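Local coordinates for thermostable carboxypeptidase 1 (Pyrococcus furiosus, PDB 1KA2), which removes amino acids one at a time from the C-terminus of peptides with broad specificity, as a cobalt-dependent, homodimeric metallocarboxypeptidase, at residues Leu217-Lys222 / Arg262-Thr267; Glu147-Glu152 / Asp157-Leu162. All coordinates share one frame; numbering follows the deposited sequence.

Contact 1: Leu217-Lys222 / Arg262-Thr267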
loop_
_atom_site.group_PDB
_atom_site.type_symbol
_atom_site.label_atom_id
_atom_site.label_comp_id
_atom_site.label_asym_id
_atom_site.label_seq_id
_atom_site.Cartn_x
_atom_site.Cartn_y
_atom_site.Cartn_z
ATOM N N LEU A 217 0.075 14.671 -17.278
ATOM C CA LEU A 217 -0.683 15.338 -16.215
ATOM C C LEU A 217 -1.755 16.266 -16.811
ATOM O O LEU A 217 -2.910 16.269 -16.375
ATOM C CB LEU A 217 0.253 16.172 -15.331
ATOM C CG LEU A 217 -0.130 16.403 -13.859
ATOM C CD1 LEU A 217 0.452 17.752 -13.389
ATOM C CD2 LEU A 217 -1.644 16.396 -13.680
ATOM N N TRP A 218 -1.354 17.052 -17.809
ATOM C CA TRP A 218 -2.254 17.992 -18.465
ATOM C C TRP A 218 -3.419 17.268 -19.128
ATOM O O TRP A 218 -4.562 17.725 -19.065
ATOM C CB TRP A 218 -1.497 18.785 -19.529
ATOM C CG TRP A 218 -2.293 19.895 -20.163
ATOM C CD1 TRP A 218 -2.394 21.187 -19.721
ATOM C CD2 TRP A 218 -3.046 19.830 -21.382
ATOM N NE1 TRP A 218 -3.153 21.929 -20.592
ATOM C CE2 TRP A 218 -3.565 21.126 -21.622
ATOM C CE3 TRP A 218 -3.329 18.807 -22.297
ATOM C CZ2 TRP A 218 -4.352 21.427 -22.742
ATOM C CZ3 TRP A 218 -4.113 19.104 -23.412
ATOM C CH2 TRP A 218 -4.614 20.406 -23.623
ATOM N N ILE A 219 -3.129 16.148 -19.777
ATOM C CA ILE A 219 -4.183 15.396 -20.441
ATOM C C ILE A 219 -5.156 14.819 -19.414
ATOM O O ILE A 219 -6.378 14.890 -19.593
ATOM C CB ILE A 219 -3.600 14.258 -21.304
ATOM C CG1 ILE A 219 -2.808 14.859 -22.467
ATOM C CG2 ILE A 219 -4.722 13.350 -21.812
ATOM C CD1 ILE A 219 -2.199 13.833 -23.408
ATOM N N LEU A 220 -4.634 14.259 -18.328
ATOM C CA LEU A 220 -5.529 13.696 -17.328
ATOM C C LEU A 220 -6.439 14.760 -16.698
ATOM O O LEU A 220 -7.597 14.476 -16.396
ATOM C CB LEU A 220 -4.735 12.939 -16.264
ATOM C CG LEU A 220 -4.153 11.607 -16.768
ATOM C CD1 LEU A 220 -3.354 10.946 -15.657
ATOM C CD2 LEU A 220 -5.280 10.680 -17.233
ATOM N N GLN A 221 -5.936 15.978 -16.512
ATOM C CA GLN A 221 -6.773 17.040 -15.945
ATOM C C GLN A 221 -7.810 17.459 -16.993
ATOM O O GLN A 221 -8.928 17.853 -16.652
ATOM C CB GLN A 221 -5.922 18.242 -15.541
ATOM C CG GLN A 221 -4.686 17.858 -14.743
ATOM C CD GLN A 221 -3.889 19.065 -14.250
ATOM O OE1 GLN A 221 -3.941 19.398 -13.071
ATOM N NE2 GLN A 221 -3.161 19.721 -15.142
ATOM N N LYS A 222 -7.447 17.358 -18.268
ATOM C CA LYS A 222 -8.382 17.704 -19.325
ATOM C C LYS A 222 -9.510 16.691 -19.357
ATOM O O LYS A 222 -10.638 17.024 -19.721
ATOM C CB LYS A 222 -7.673 17.764 -20.677
ATOM C CG LYS A 222 -6.904 19.050 -20.877
ATOM C CD LYS A 222 -7.830 20.250 -20.726
ATOM C CE LYS A 222 -7.041 21.546 -20.682
ATOM N NZ LYS A 222 -7.932 22.723 -20.471
ATOM N N ARG A 262 3.967 6.343 -26.782
ATOM C CA ARG A 262 3.761 5.251 -25.840
ATOM C C ARG A 262 3.180 5.647 -24.486
ATOM O O ARG A 262 2.139 5.145 -24.075
ATOM C CB ARG A 262 5.074 4.508 -25.595
ATOM C CG ARG A 262 5.646 3.787 -26.787
ATOM C CD ARG A 262 7.069 3.355 -26.454
ATOM N NE ARG A 262 7.755 2.745 -27.590
ATOM C CZ ARG A 262 7.529 1.513 -28.021
ATOM N NH1 ARG A 262 6.630 0.755 -27.404
ATOM N NH2 ARG A 262 8.202 1.044 -29.067
ATOM N N THR A 263 3.870 6.537 -23.787
ATOM C CA THR A 263 3.410 6.940 -22.477
ATOM C C THR A 263 2.072 7.654 -22.551
ATOM O O THR A 263 1.228 7.489 -21.673
ATOM C CB THR A 263 4.459 7.832 -21.762
ATOM O OG1 THR A 263 4.039 8.050 -20.411
ATOM C CG2 THR A 263 4.623 9.178 -22.473
ATOM N N ILE A 264 1.861 8.426 -23.610
ATOM C CA ILE A 264 0.600 9.149 -23.761
ATOM C C ILE A 264 -0.600 8.222 -23.943
ATOM O O ILE A 264 -1.533 8.248 -23.144
ATOM C CB ILE A 264 0.627 10.129 -24.970
ATOM C CG1 ILE A 264 1.532 11.328 -24.662
ATOM C CG2 ILE A 264 -0.802 10.588 -25.305
ATOM C CD1 ILE A 264 1.541 12.396 -25.753
ATOM N N LEU A 265 -0.583 7.415 -25.001
ATOM C CA LEU A 265 -1.713 6.525 -25.268
ATOM C C LEU A 265 -1.896 5.495 -24.170
ATOM O O LEU A 265 -3.013 5.064 -23.888
ATOM C CB LEU A 265 -1.540 5.841 -26.623
ATOM C CG LEU A 265 -1.735 6.811 -27.794
ATOM C CD1 LEU A 265 -1.308 6.154 -29.090
ATOM C CD2 LEU A 265 -3.182 7.258 -27.853
ATOM N N SER A 266 -0.788 5.101 -23.555
ATOM C CA SER A 266 -0.821 4.139 -22.468
ATOM C C SER A 266 -1.559 4.739 -21.271
ATOM O O SER A 266 -2.354 4.058 -20.616
ATOM C CB SER A 266 0.602 3.767 -22.069
ATOM O OG SER A 266 0.592 3.088 -20.844
ATOM N N THR A 267 -1.290 6.013 -20.980
ATOM C CA THR A 267 -1.947 6.682 -19.858
ATOM C C THR A 267 -3.453 6.798 -20.152
ATOM O O THR A 267 -4.303 6.538 -19.285
ATOM C CB THR A 267 -1.351 8.095 -19.620
ATOM O OG1 THR A 267 0.065 7.993 -19.399
ATOM C CG2 THR A 267 -1.981 8.740 -18.394
#
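Ile219 and Leu220 meet Ile264 and Thr267 in two apolar pairs. In the first, the methyl CD1 at the end of Ile219 meets the branch methyl CG2 of Ile264 at 4.0 Å, the two side chains crossing at about a right angle. In the second, Thr267 uses its methyl alone: CG2 nestles against the forked end of Leu220, 3.8 Å from Leu220 CD1 and 4.0 Å from Leu220 CD2, so the one methyl sits against the whole isopropyl group. Beyond this pair, Thr267 also touches Asn216 and, on strand 248-253, Ile251. Ile219 is shared with helix 313-326, where it packs on Phe315 and Ile319.

The contact joins helix 209-223 to helix 261-278, the helix that carries the HEXXH motif of this M32 metallopeptidase. Thr267 lies two residues before the metal ligand His269, and its side chain is about 12 Å from the bound magnesium ion, so the contact packs against the helix that bears this ligand, at a distance from the metal itself.

No hydrogen bond crosses between the two segments; Thr267 bonds back into its own helix. With CG2 anti to the backbone N (chi1 -57° for OG1), the methyl of Thr267 faces Leu220 while OG1 turns back to donate to Thr263 O at 2.6 Å. That oxygen also accepts from Thr267 N at 3.0 Å, the two donors arriving from opposite faces of the carbonyl plane. A serine here would probably open a gap against Leu220 CD1 and CD2, since the methyl that fills it would be gone. Thr263 OG1 reaches Asn216 of helix 209-223, as well as Thr253 and the backbone of Arg254.

Contact 2: Glu147-Glu152 / Asp157-Leu162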
loop_
_atom_site.group_PDB
_atom_site.type_symbol
_atom_site.label_atom_id
_atom_site.label_comp_id
_atom_site.label_asym_id
_atom_site.label_seq_id
_atom_site.Cartn_x
_atom_site.Cartn_y
_atom_site.Cartn_z
ATOM N N GLU A 147 -11.966 -29.799 -17.991
ATOM C CA GLU A 147 -12.796 -30.907 -17.514
ATOM C C GLU A 147 -13.352 -30.622 -16.116
ATOM O O GLU A 147 -14.481 -30.992 -15.810
ATOM C CB GLU A 147 -11.996 -32.221 -17.504
ATOM C CG GLU A 147 -11.467 -32.635 -18.878
ATOM C CD GLU A 147 -12.579 -32.820 -19.891
ATOM O OE1 GLU A 147 -12.316 -32.672 -21.101
ATOM O OE2 GLU A 147 -13.717 -33.120 -19.479
ATOM N N TYR A 148 -12.564 -29.965 -15.268
ATOM C CA TYR A 148 -13.025 -29.639 -13.918
ATOM C C TYR A 148 -14.137 -28.598 -13.975
ATOM O O TYR A 148 -15.101 -28.667 -13.213
ATOM C CB TYR A 148 -11.868 -29.113 -13.064
ATOM C CG TYR A 148 -10.952 -30.191 -12.526
ATOM C CD1 TYR A 148 -9.564 -30.075 -12.643
ATOM C CD2 TYR A 148 -11.469 -31.312 -11.870
ATOM C CE1 TYR A 148 -8.708 -31.050 -12.118
ATOM C CE2 TYR A 148 -10.624 -32.294 -11.341
ATOM C CZ TYR A 148 -9.245 -32.154 -11.469
ATOM O OH TYR A 148 -8.402 -33.111 -10.954
ATOM N N LEU A 149 -13.993 -27.639 -14.887
ATOM C CA LEU A 149 -14.980 -26.577 -15.058
ATOM C C LEU A 149 -16.265 -27.083 -15.711
ATOM O O LEU A 149 -17.364 -26.737 -15.277
ATOM C CB LEU A 149 -14.400 -25.445 -15.915
ATOM C CG LEU A 149 -13.529 -24.327 -15.319
ATOM C CD1 LEU A 149 -13.207 -24.582 -13.863
ATOM C CD2 LEU A 149 -12.256 -24.213 -16.142
ATOM N N GLY A 150 -16.119 -27.897 -16.756
ATOM C CA GLY A 150 -17.275 -28.421 -17.461
ATOM C C GLY A 150 -17.519 -27.587 -18.703
ATOM O O GLY A 150 -17.160 -26.411 -18.728
ATOM N N TYR A 151 -18.126 -28.179 -19.729
ATOM C CA TYR A 151 -18.391 -27.462 -20.979
ATOM C C TYR A 151 -19.342 -28.243 -21.880
ATOM O O TYR A 151 -19.333 -29.472 -21.885
ATOM C CB TYR A 151 -17.073 -27.230 -21.710
ATOM C CG TYR A 151 -16.276 -28.503 -21.896
ATOM C CD1 TYR A 151 -16.492 -29.332 -23.000
ATOM C CD2 TYR A 151 -15.333 -28.902 -20.945
ATOM C CE1 TYR A 151 -15.786 -30.532 -23.152
ATOM C CE2 TYR A 151 -14.624 -30.097 -21.085
ATOM C CZ TYR A 151 -14.857 -30.907 -22.191
ATOM O OH TYR A 151 -14.174 -32.097 -22.336
ATOM N N GLU A 152 -20.153 -27.534 -22.658
ATOM C CA GLU A 152 -21.090 -28.207 -23.553
ATOM C C GLU A 152 -20.435 -28.686 -24.844
ATOM O O GLU A 152 -20.288 -29.887 -25.068
ATOM C CB GLU A 152 -22.286 -27.288 -23.870
ATOM C CG GLU A 152 -22.116 -26.367 -25.077
ATOM C CD GLU A 152 -22.506 -24.925 -24.800
ATOM O OE1 GLU A 152 -22.978 -24.625 -23.679
ATOM O OE2 GLU A 152 -22.337 -24.086 -25.717
ATOM N N ASP A 157 -14.179 -23.958 -24.436
ATOM C CA ASP A 157 -15.256 -23.058 -24.033
ATOM C C ASP A 157 -15.120 -22.779 -22.547
ATOM O O ASP A 157 -15.426 -21.683 -22.086
ATOM C CB ASP A 157 -16.640 -23.678 -24.267
ATOM C CG ASP A 157 -16.942 -23.919 -25.727
ATOM O OD1 ASP A 157 -16.693 -23.025 -26.557
ATOM O OD2 ASP A 157 -17.448 -25.009 -26.041
ATOM N N ALA A 158 -14.678 -23.791 -21.806
ATOM C CA ALA A 158 -14.502 -23.698 -20.360
ATOM C C ALA A 158 -13.399 -22.722 -19.957
ATOM O O ALA A 158 -13.515 -22.042 -18.945
ATOM C CB ALA A 158 -14.214 -25.087 -19.779
ATOM N N LEU A 159 -12.329 -22.653 -20.740
ATOM C CA LEU A 159 -11.232 -21.735 -20.429
ATOM C C LEU A 159 -11.648 -20.311 -20.789
ATOM O O LEU A 159 -11.391 -19.353 -20.052
ATOM C CB LEU A 159 -9.974 -22.146 -21.201
ATOM C CG LEU A 159 -9.520 -23.579 -20.891
ATOM C CD1 LEU A 159 -8.299 -23.937 -21.729
ATOM C CD2 LEU A 159 -9.204 -23.705 -19.406
ATOM N N LEU A 160 -12.314 -20.194 -21.928
ATOM C CA LEU A 160 -12.798 -18.920 -22.436
ATOM C C LEU A 160 -13.780 -18.325 -21.424
ATOM O O LEU A 160 -13.693 -17.144 -21.076
ATOM C CB LEU A 160 -13.490 -19.166 -23.778
ATOM C CG LEU A 160 -13.166 -18.340 -25.025
ATOM C CD1 LEU A 160 -11.700 -17.913 -25.048
ATOM C CD2 LEU A 160 -13.522 -19.182 -26.256
ATOM N N ASP A 161 -14.702 -19.159 -20.946
ATOM C CA ASP A 161 -15.719 -18.741 -19.978
ATOM C C ASP A 161 -15.092 -18.356 -18.650
ATOM O O ASP A 161 -15.702 -17.644 -17.845
ATOM C CB ASP A 161 -16.720 -19.867 -19.713
ATOM C CG ASP A 161 -17.761 -19.482 -18.669
ATOM O OD1 ASP A 161 -18.713 -18.751 -19.020
ATOM O OD2 ASP A 161 -17.620 -19.895 -17.497
ATOM N N LEU A 162 -13.883 -18.861 -18.424
ATOM C CA LEU A 162 -13.140 -18.580 -17.204
ATOM C C LEU A 162 -12.710 -17.118 -17.198
ATOM O O LEU A 162 -12.733 -16.465 -16.160
ATOM C CB LEU A 162 -11.883 -19.459 -17.132
ATOM C CG LEU A 162 -11.321 -19.873 -15.766
ATOM C CD1 LEU A 162 -9.840 -20.238 -15.920
ATOM C CD2 LEU A 162 -11.482 -18.753 -14.759
#
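The methyl of Ala158 packs against three consecutive residues, Leu149, Gly150 and Tyr151. Gly150 O lies 3.4 Å from Ala158 CB, Leu149 CB is 3.9 Å from the same methyl, and Tyr151 CB approaches it at 4.1 Å. The Tyr151 ring comes obliquely to this methyl through CD2. The CD2 methyl of Leu149 comes 3.8 Å from Ala158 O and reaches more loosely to Leu159 and Leu162. Tyr151 CB also runs beside Asp157 CB at 4.4 Å.

These residues form a short connection between two consecutive helices: helix 132-149 ends, and helix 155-163 packs back against its C-terminal end. Gly150 is the first residue to leave helical angles, with phi at 99°, where a side chain would be jammed against the carbonyl oxygen of Leu149.

Farther out, the Tyr151 ring is carried back along the preceding helix by a chi1 of 53°, which sets CG between the backbone N and the carbonyl carbon. Its hydroxyl lies near Glu147 OE1, at a modelled separation too short to be trusted in detail, with the carboxylate carbon at the ring edge in the ring plane. Asp157 and Asp161 are held by partners beyond the two segments: Asp157 takes the backbone N-H of Thr169 on OD1 and that of Glu154 on OD2, while Asp161 bridges Arg92 and Arg168. Among the apolar residues, Ala158 touches Ala146, Leu159 reaches Ala142, and Leu149 packs on Phe100.

The two contacts lie on opposite sides of the chain's centre, with their own centres 38 Å apart, and share no helix. Contact 1 is fully buried and joins helices distant in sequence, one of them the metal-binding helix. Contact 2 is only partly buried, away from the annotated sites, and links two helices that follow one another through a short turn. Both rest on apolar contacts with no hydrogen bond across the segments. In contact 1 branched side chains meet through their methyls, whereas in contact 2 an alanine methyl meets a leucine, a tyrosine and a backbone oxygen at a helix end where Gly150 takes positive phi.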